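Local coordinates for triphenylmethane reductase (Citrobacter sp., PDB 2VRC), which probably reduces triphenylmethane dyes with NADPH as hydride donor, at residues 141-146 against 173-178. The protein carries 4 engineered substitutions. Numbering follows the deposited sequence.
Sequences ALYTDF and VTRNEL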
ATOM      1  N   ALA A 141       6.873 -34.275  -8.661  1.00 30.78           N
ATOM      2  CA  ALA A 141       6.192 -35.358  -9.379  1.00 30.25           C
ATOM      3  C   ALA A 141       4.856 -35.634  -8.689  1.00 30.79           C
ATOM      4  O   ALA A 141       4.673 -35.269  -7.522  1.00 30.45           O
ATOM      5  CB  ALA A 141       7.042 -36.585  -9.321  1.00 29.54           C
ATOM      6  N   LEU A 142       3.937 -36.296  -9.397  1.00 30.55           N
ATOM      7  CA  LEU A 142       2.837 -36.968  -8.732  1.00 30.43           C
ATOM      8  C   LEU A 142       3.365 -37.811  -7.548  1.00 31.21           C
ATOM      9  O   LEU A 142       4.485 -38.318  -7.575  1.00 29.88           O
ATOM     10  CB  LEU A 142       2.120 -37.873  -9.723  1.00 30.59           C
ATOM     11  CG  LEU A 142       1.389 -37.250 -10.931  1.00 31.07           C
ATOM     12  CD1 LEU A 142       1.053 -38.338 -11.975  1.00 29.42           C
ATOM     13  CD2 LEU A 142       0.145 -36.489 -10.501  1.00 27.62           C
ATOM     14  N   TYR A 143       2.560 -37.915  -6.498  1.00 32.39           N
ATOM     15  CA  TYR A 143       2.948 -38.605  -5.294  1.00 33.55           C
ATOM     16  C   TYR A 143       2.835 -40.077  -5.517  1.00 33.55           C
ATOM     17  O   TYR A 143       1.839 -40.542  -6.060  1.00 33.45           O
ATOM     18  CB  TYR A 143       2.026 -38.216  -4.138  1.00 34.80           C
ATOM     19  CG  TYR A 143       2.167 -36.788  -3.642  1.00 37.12           C
ATOM     20  CD1 TYR A 143       3.361 -36.073  -3.808  1.00 37.52           C
ATOM     21  CD2 TYR A 143       1.116 -36.174  -2.957  1.00 38.27           C
ATOM     22  CE1 TYR A 143       3.497 -34.785  -3.318  1.00 40.77           C
ATOM     23  CE2 TYR A 143       1.237 -34.891  -2.470  1.00 41.28           C
ATOM     24  CZ  TYR A 143       2.429 -34.199  -2.652  1.00 42.43           C
ATOM     25  OH  TYR A 143       2.539 -32.924  -2.171  1.00 44.35           O
ATOM     26  N   THR A 144       3.835 -40.831  -5.086  1.00 33.62           N
ATOM     27  CA  THR A 144       3.770 -42.268  -5.281  1.00 33.83           C
ATOM     28  C   THR A 144       2.576 -42.849  -4.524  1.00 34.40           C
ATOM     29  O   THR A 144       1.876 -43.763  -5.012  1.00 34.74           O
ATOM     30  CB  THR A 144       5.082 -42.934  -4.890  1.00 33.82           C
ATOM     31  OG1 THR A 144       6.046 -42.634  -5.897  1.00 33.16           O
ATOM     32  CG2 THR A 144       4.917 -44.485  -4.772  1.00 33.90           C
ATOM     33  N   ASP A 145       2.321 -42.294  -3.350  1.00 34.77           N
ATOM     34  CA  ASP A 145       1.249 -42.802  -2.501  1.00 35.55           C
ATOM     35  C   ASP A 145      -0.154 -42.500  -2.998  1.00 34.39           C
ATOM     36  O   ASP A 145      -1.124 -43.035  -2.459  1.00 34.15           O
ATOM     37  CB  ASP A 145       1.438 -42.402  -1.035  1.00 36.07           C
ATOM     38  CG  ASP A 145       2.031 -41.010  -0.881  1.00 41.28           C
ATOM     39  OD1 ASP A 145       1.154 -40.102  -0.676  1.00 42.78           O
ATOM     40  OD2 ASP A 145       3.327 -40.839  -0.994  1.00 39.20           O
ATOM     41  N   PHE A 146      -0.272 -41.685  -4.048  1.00 33.51           N
ATOM     42  CA  PHE A 146      -1.561 -41.509  -4.707  1.00 32.91           C
ATOM     43  C   PHE A 146      -2.013 -42.829  -5.377  1.00 33.01           C
ATOM     44  O   PHE A 146      -3.198 -43.106  -5.483  1.00 32.73           O
ATOM     45  CB  PHE A 146      -1.443 -40.388  -5.718  1.00 33.48           C
ATOM     46  CG  PHE A 146      -2.715 -40.066  -6.440  1.00 33.88           C
ATOM     47  CD1 PHE A 146      -3.627 -39.169  -5.890  1.00 35.35           C
ATOM     48  CD2 PHE A 146      -3.000 -40.648  -7.672  1.00 34.56           C
ATOM     49  CE1 PHE A 146      -4.818 -38.841  -6.570  1.00 36.78           C
ATOM     50  CE2 PHE A 146      -4.184 -40.323  -8.366  1.00 35.78           C
ATOM     51  CZ  PHE A 146      -5.098 -39.422  -7.800  1.00 35.84           C
ATOM     52  N   VAL A 173       7.094 -40.042  -6.953  1.00 26.30           N
ATOM     53  CA  VAL A 173       8.026 -40.007  -5.837  1.00 26.88           C
ATOM     54  C   VAL A 173       7.221 -39.955  -4.552  1.00 27.21           C
ATOM     55  O   VAL A 173       6.102 -39.370  -4.522  1.00 26.92           O
ATOM     56  CB  VAL A 173       8.942 -38.755  -5.858  1.00 27.49           C
ATOM     57  CG1 VAL A 173      10.073 -38.899  -4.786  1.00 27.10           C
ATOM     58  CG2 VAL A 173       9.565 -38.569  -7.196  1.00 27.45           C
ATOM     59  N   THR A 174       7.763 -40.552  -3.490  1.00 25.87           N
ATOM     60  CA  THR A 174       7.030 -40.617  -2.245  1.00 26.66           C
ATOM     61  C   THR A 174       7.005 -39.195  -1.704  1.00 27.80           C
ATOM     62  O   THR A 174       7.893 -38.401  -2.011  1.00 28.52           O
ATOM     63  CB  THR A 174       7.714 -41.577  -1.198  1.00 26.26           C
ATOM     64  OG1 THR A 174       9.068 -41.165  -0.979  1.00 25.26           O
ATOM     65  CG2 THR A 174       7.739 -42.982  -1.705  1.00 24.82           C
ATOM     66  N   ARG A 175       6.024 -38.883  -0.867  1.00 29.21           N
ATOM     67  CA  ARG A 175       5.993 -37.589  -0.186  1.00 30.12           C
ATOM     68  C   ARG A 175       7.193 -37.399   0.712  1.00 30.50           C
ATOM     69  O   ARG A 175       7.751 -36.298   0.756  1.00 30.80           O
ATOM     70  CB  ARG A 175       4.721 -37.425   0.626  1.00 30.27           C
ATOM     71  CG  ARG A 175       3.486 -37.049  -0.196  1.00 32.62           C
ATOM     72  CD  ARG A 175       2.284 -37.636   0.475  1.00 35.77           C
ATOM     73  NE  ARG A 175       1.207 -36.684   0.641  1.00 41.84           N
ATOM     74  CZ  ARG A 175      -0.052 -36.916   0.280  1.00 45.56           C
ATOM     75  NH1 ARG A 175      -0.391 -38.076  -0.268  1.00 44.31           N
ATOM     76  NH2 ARG A 175      -0.977 -35.984   0.480  1.00 49.36           N
ATOM     77  N   ASN A 176       7.595 -38.455   1.427  1.00 31.48           N
ATOM     78  CA  ASN A 176       8.787 -38.375   2.257  1.00 32.27           C
ATOM     79  C   ASN A 176      10.027 -37.882   1.524  1.00 32.98           C
ATOM     80  O   ASN A 176      10.760 -37.049   2.044  1.00 32.96           O
ATOM     81  CB  ASN A 176       9.105 -39.694   2.907  1.00 32.29           C
ATOM     82  CG  ASN A 176      10.070 -39.535   4.046  1.00 33.75           C
ATOM     83  OD1 ASN A 176      10.903 -40.395   4.292  1.00 38.12           O
ATOM     84  ND2 ASN A 176       9.973 -38.420   4.752  1.00 33.21           N
ATOM     85  N   GLU A 177      10.257 -38.388   0.313  1.00 33.90           N
ATOM     86  CA  GLU A 177      11.426 -37.972  -0.461  1.00 34.74           C
ATOM     87  C   GLU A 177      11.316 -36.545  -0.985  1.00 34.38           C
ATOM     88  O   GLU A 177      12.291 -35.782  -0.944  1.00 34.13           O
ATOM     89  CB  GLU A 177      11.728 -38.979  -1.575  1.00 35.12           C
ATOM     90  CG  GLU A 177      12.102 -40.336  -1.009  1.00 37.35           C
ATOM     91  CD  GLU A 177      12.170 -41.457  -2.068  1.00 41.89           C
ATOM     92  OE1 GLU A 177      11.242 -41.575  -2.930  1.00 40.65           O
ATOM     93  OE2 GLU A 177      13.163 -42.239  -1.993  1.00 40.14           O
ATOM     94  N   LEU A 178      10.126 -36.164  -1.438  1.00 34.28           N
ATOM     95  CA  LEU A 178       9.909 -34.786  -1.819  1.00 34.21           C
ATOM     96  C   LEU A 178      10.089 -33.820  -0.642  1.00 34.22           C
ATOM     97  O   LEU A 178      10.540 -32.678  -0.834  1.00 34.71           O
ATOM     98  CB  LEU A 178       8.533 -34.625  -2.442  1.00 35.04           C
ATOM     99  CG  LEU A 178       8.398 -35.371  -3.773  1.00 35.38           C
ATOM    100  CD1 LEU A 178       6.955 -35.372  -4.233  1.00 33.81           C
ATOM    101  CD2 LEU A 178       9.338 -34.751  -4.817  1.00 32.51           C
TER
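Arg175 lies across Tyr143 and reaches Asp145, a compact example of how a cofactor site is assembled from the loop after strand 135-140 and the N-terminal end of helix 175-186. Its CG sits 3.5 Å from the centroid of the Tyr143 ring, almost on the ring normal, a CH-pi contact. Bends at chi2 (149°) and chi3 (131°) lead the chain on over the phenol, so that the guanidinium has Tyr143 CD2 above one face, the two planes 31° apart. Arg175 NH1 meets Asp145 OD1 at 2.6 Å in a nearly coplanar salt bridge, while Asp145 OD2 takes a weak bond from Arg175 N.

The tight part is where the backbones meet, around the buried Ala141, Thr144, Val173 and Leu178. Val173 N donates to Leu142 O at 3.2 Å and Thr144 N to Val173 O at 2.8 Å, joining Tyr143 and Val173 in a single beta bridge. Beside it, Ala141 CB packs on Val173 CG2, and Leu178 CD1 touches the Tyr143 ring edge at CE1 (3.6 Å).

The polar end is only partly buried, and there Arg175 also touches Gln11 of helix 11-23. Tyr143, Arg175 and Gln11 belong to the NADP(+) site, unoccupied by cofactor in this chain, so the salt bridge and ring contact probably pre-orient a cationic group, with Asp145 as its second-shell partner.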